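Local coordinates for protein kallikrein-10 (Homo sapiens, PDB 5LPF) that is a secreted, kallikrein-family serine protease with a tumor-suppressor role in breast and prostate cancer, at residues A[196-201]-A[219-224]. Sequence-based numbering, arbitrary orientation.
Sequences TLQGIL and QICKYM. With SO4 (sulfate ion), chain E.
Ile-220 points its side chain at segment 196-201 and makes the largest share of the contact. With CG1 anti to its own carbonyl carbon (chi1 -62°), that branch lies against the backbone of Gly-199, CG1 to Gly-199 CA and N both 3.5 Å. CD1 reaches on to Ile-200 CG1 at 3.9 Å, and branched aliphatic chains suit this buried seam. One backbone bond joins the segments: Ile-220 N donates to Gln-198 O at 3.3 Å, nearly straight at hydrogen but reaching the oxygen from above the carbonyl plane. Gln-198, bent at chi2 (-65°), folds back along its strand; its NE2 donates to Thr-196 OG1 (3.3 Å) and to the carbonyl of Arg-119, while OE1 accepts a weak bond from Ala-121 N and lies 4.0 Å from Cys-221 SG. A leucine here would probably leave the Arg-119 carbonyl and Thr-196 OG1 without this donor, and the strand less firmly tied to segment 119-121. Nearby, Cys-221 is fixed by a disulfide to Cys-120. Gln-198 and Gly-199 both face Leu-191 of the neighbouring strand 190-193, a classic beta bulge; across the contact the chain turns from strand 215-219 to helix 224-230, in the second six-stranded barrel of the chymotrypsin-like fold.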
loop_
_atom_site.group_PDB
_atom_site.type_symbol
_atom_site.label_atom_id
_atom_site.label_comp_id
_atom_site.label_asym_id
_atom_site.label_seq_id
_atom_site.Cartn_x
_atom_site.Cartn_y
_atom_site.Cartn_z
ATOM N N THR A 196 -4.299 7.998 8.524
ATOM C CA THR A 196 -4.922 6.690 8.398
ATOM C C THR A 196 -4.670 6.117 7.004
ATOM O O THR A 196 -4.316 6.838 6.069
ATOM C CB THR A 196 -6.430 6.765 8.679
ATOM O OG1 THR A 196 -7.091 7.428 7.595
ATOM C CG2 THR A 196 -6.697 7.524 9.968
ATOM N N LEU A 197 -4.849 4.799 6.878
ATOM C CA LEU A 197 -4.535 4.074 5.647
ATOM C C LEU A 197 -5.783 3.989 4.775
ATOM O O LEU A 197 -6.727 3.266 5.100
ATOM C CB LEU A 197 -4.006 2.681 5.983
ATOM C CG LEU A 197 -3.856 1.649 4.859
ATOM C CD1 LEU A 197 -2.742 2.028 3.894
ATOM C CD2 LEU A 197 -3.618 0.269 5.450
ATOM N N GLN A 198 -5.792 4.724 3.666
ATOM C CA GLN A 198 -6.931 4.706 2.760
ATOM C C GLN A 198 -6.737 3.857 1.509
ATOM O O GLN A 198 -7.700 3.684 0.756
ATOM C CB GLN A 198 -7.294 6.138 2.344
ATOM C CG GLN A 198 -7.801 6.988 3.490
ATOM C CD GLN A 198 -9.118 6.473 4.048
ATOM O OE1 GLN A 198 -9.895 5.821 3.348
ATOM N NE2 GLN A 198 -9.371 6.760 5.318
ATOM N N GLY A 199 -5.551 3.295 1.275
ATOM C CA GLY A 199 -5.352 2.599 0.016
ATOM C C GLY A 199 -4.102 1.757 -0.124
ATOM O O GLY A 199 -3.091 1.999 0.543
ATOM N N ILE A 200 -4.175 0.757 -1.004
ATOM C CA ILE A 200 -3.053 -0.107 -1.348
ATOM C C ILE A 200 -2.860 -0.013 -2.856
ATOM O O ILE A 200 -3.814 -0.218 -3.615
ATOM C CB ILE A 200 -3.329 -1.562 -0.922
ATOM C CG1 ILE A 200 -3.122 -1.735 0.583
ATOM C CG2 ILE A 200 -2.415 -2.522 -1.673
ATOM C CD1 ILE A 200 -1.723 -1.511 1.041
ATOM N N LEU A 201 -1.641 0.300 -3.297
ATOM C CA LEU A 201 -1.433 0.521 -4.725
ATOM C C LEU A 201 -1.704 -0.760 -5.498
ATOM O O LEU A 201 -1.047 -1.781 -5.276
ATOM C CB LEU A 201 -0.009 1.017 -4.984
ATOM C CG LEU A 201 0.336 1.521 -6.390
ATOM C CD1 LEU A 201 -0.830 2.267 -7.019
ATOM C CD2 LEU A 201 1.561 2.422 -6.341
ATOM N N GLN A 219 -9.653 0.683 -2.316
ATOM C CA GLN A 219 -10.250 1.512 -1.274
ATOM C C GLN A 219 -10.339 0.656 -0.014
ATOM O O GLN A 219 -11.115 -0.302 0.038
ATOM C CB GLN A 219 -11.631 1.988 -1.732
ATOM C CG GLN A 219 -12.255 3.172 -0.983
ATOM C CD GLN A 219 -13.555 3.649 -1.639
ATOM O OE1 GLN A 219 -14.042 3.033 -2.572
ATOM N NE2 GLN A 219 -14.115 4.759 -1.130
ATOM N N ILE A 220 -9.565 1.018 1.012
ATOM C CA ILE A 220 -9.389 0.130 2.162
ATOM C C ILE A 220 -10.568 0.229 3.122
ATOM O O ILE A 220 -10.931 -0.758 3.773
ATOM C CB ILE A 220 -8.046 0.419 2.863
ATOM C CG1 ILE A 220 -6.883 0.152 1.906
ATOM C CG2 ILE A 220 -7.867 -0.436 4.111
ATOM C CD1 ILE A 220 -6.921 -1.210 1.250
ATOM N N CYS A 221 -11.180 1.409 3.226
ATOM C CA CYS A 221 -12.332 1.585 4.099
ATOM C C CYS A 221 -13.510 0.709 3.687
ATOM O O CYS A 221 -14.445 0.542 4.474
ATOM C CB CYS A 221 -12.751 3.057 4.108
ATOM S SG CYS A 221 -13.119 3.705 2.460
ATOM N N LYS A 222 -13.493 0.151 2.472
ATOM C CA LYS A 222 -14.549 -0.752 2.026
ATOM C C LYS A 222 -14.325 -2.200 2.422
ATOM O O LYS A 222 -15.265 -2.999 2.349
ATOM C CB LYS A 222 -14.679 -0.705 0.501
ATOM C CG LYS A 222 -14.892 0.676 -0.058
ATOM C CD LYS A 222 -16.328 1.112 0.156
ATOM C CE LYS A 222 -16.490 2.572 -0.193
ATOM N NZ LYS A 222 -17.758 2.883 -0.896
ATOM N N TYR A 223 -13.107 -2.564 2.800
ATOM C CA TYR A 223 -12.759 -3.937 3.128
ATOM C C TYR A 223 -12.663 -4.187 4.629
ATOM O O TYR A 223 -12.250 -5.277 5.035
ATOM C CB TYR A 223 -11.465 -4.338 2.417
ATOM C CG TYR A 223 -11.614 -4.377 0.907
ATOM C CD1 TYR A 223 -12.035 -3.259 0.193
ATOM C CD2 TYR A 223 -11.402 -5.551 0.203
ATOM C CE1 TYR A 223 -12.193 -3.296 -1.176
ATOM C CE2 TYR A 223 -11.564 -5.600 -1.173
ATOM C CZ TYR A 223 -11.959 -4.468 -1.854
ATOM O OH TYR A 223 -12.119 -4.506 -3.218
ATOM N N MET A 224 -13.013 -3.199 5.456
ATOM C CA MET A 224 -12.699 -3.265 6.880
ATOM C C MET A 224 -13.314 -4.484 7.561
ATOM O O MET A 224 -12.762 -4.982 8.549
ATOM C CB MET A 224 -13.160 -1.985 7.574
ATOM C CG MET A 224 -12.244 -0.813 7.305
ATOM S SD MET A 224 -10.511 -1.281 7.459
ATOM C CE MET A 224 -10.429 -1.781 9.178
HETATM S S SO4 E . -16.674 6.104 -1.327
HETATM O O1 SO4 E . -15.382 5.963 -0.631
HETATM O O2 SO4 E . -16.908 4.987 -2.219
HETATM O O3 SO4 E . -16.581 7.283 -2.130
HETATM O O4 SO4 E . -17.806 6.222 -0.425
#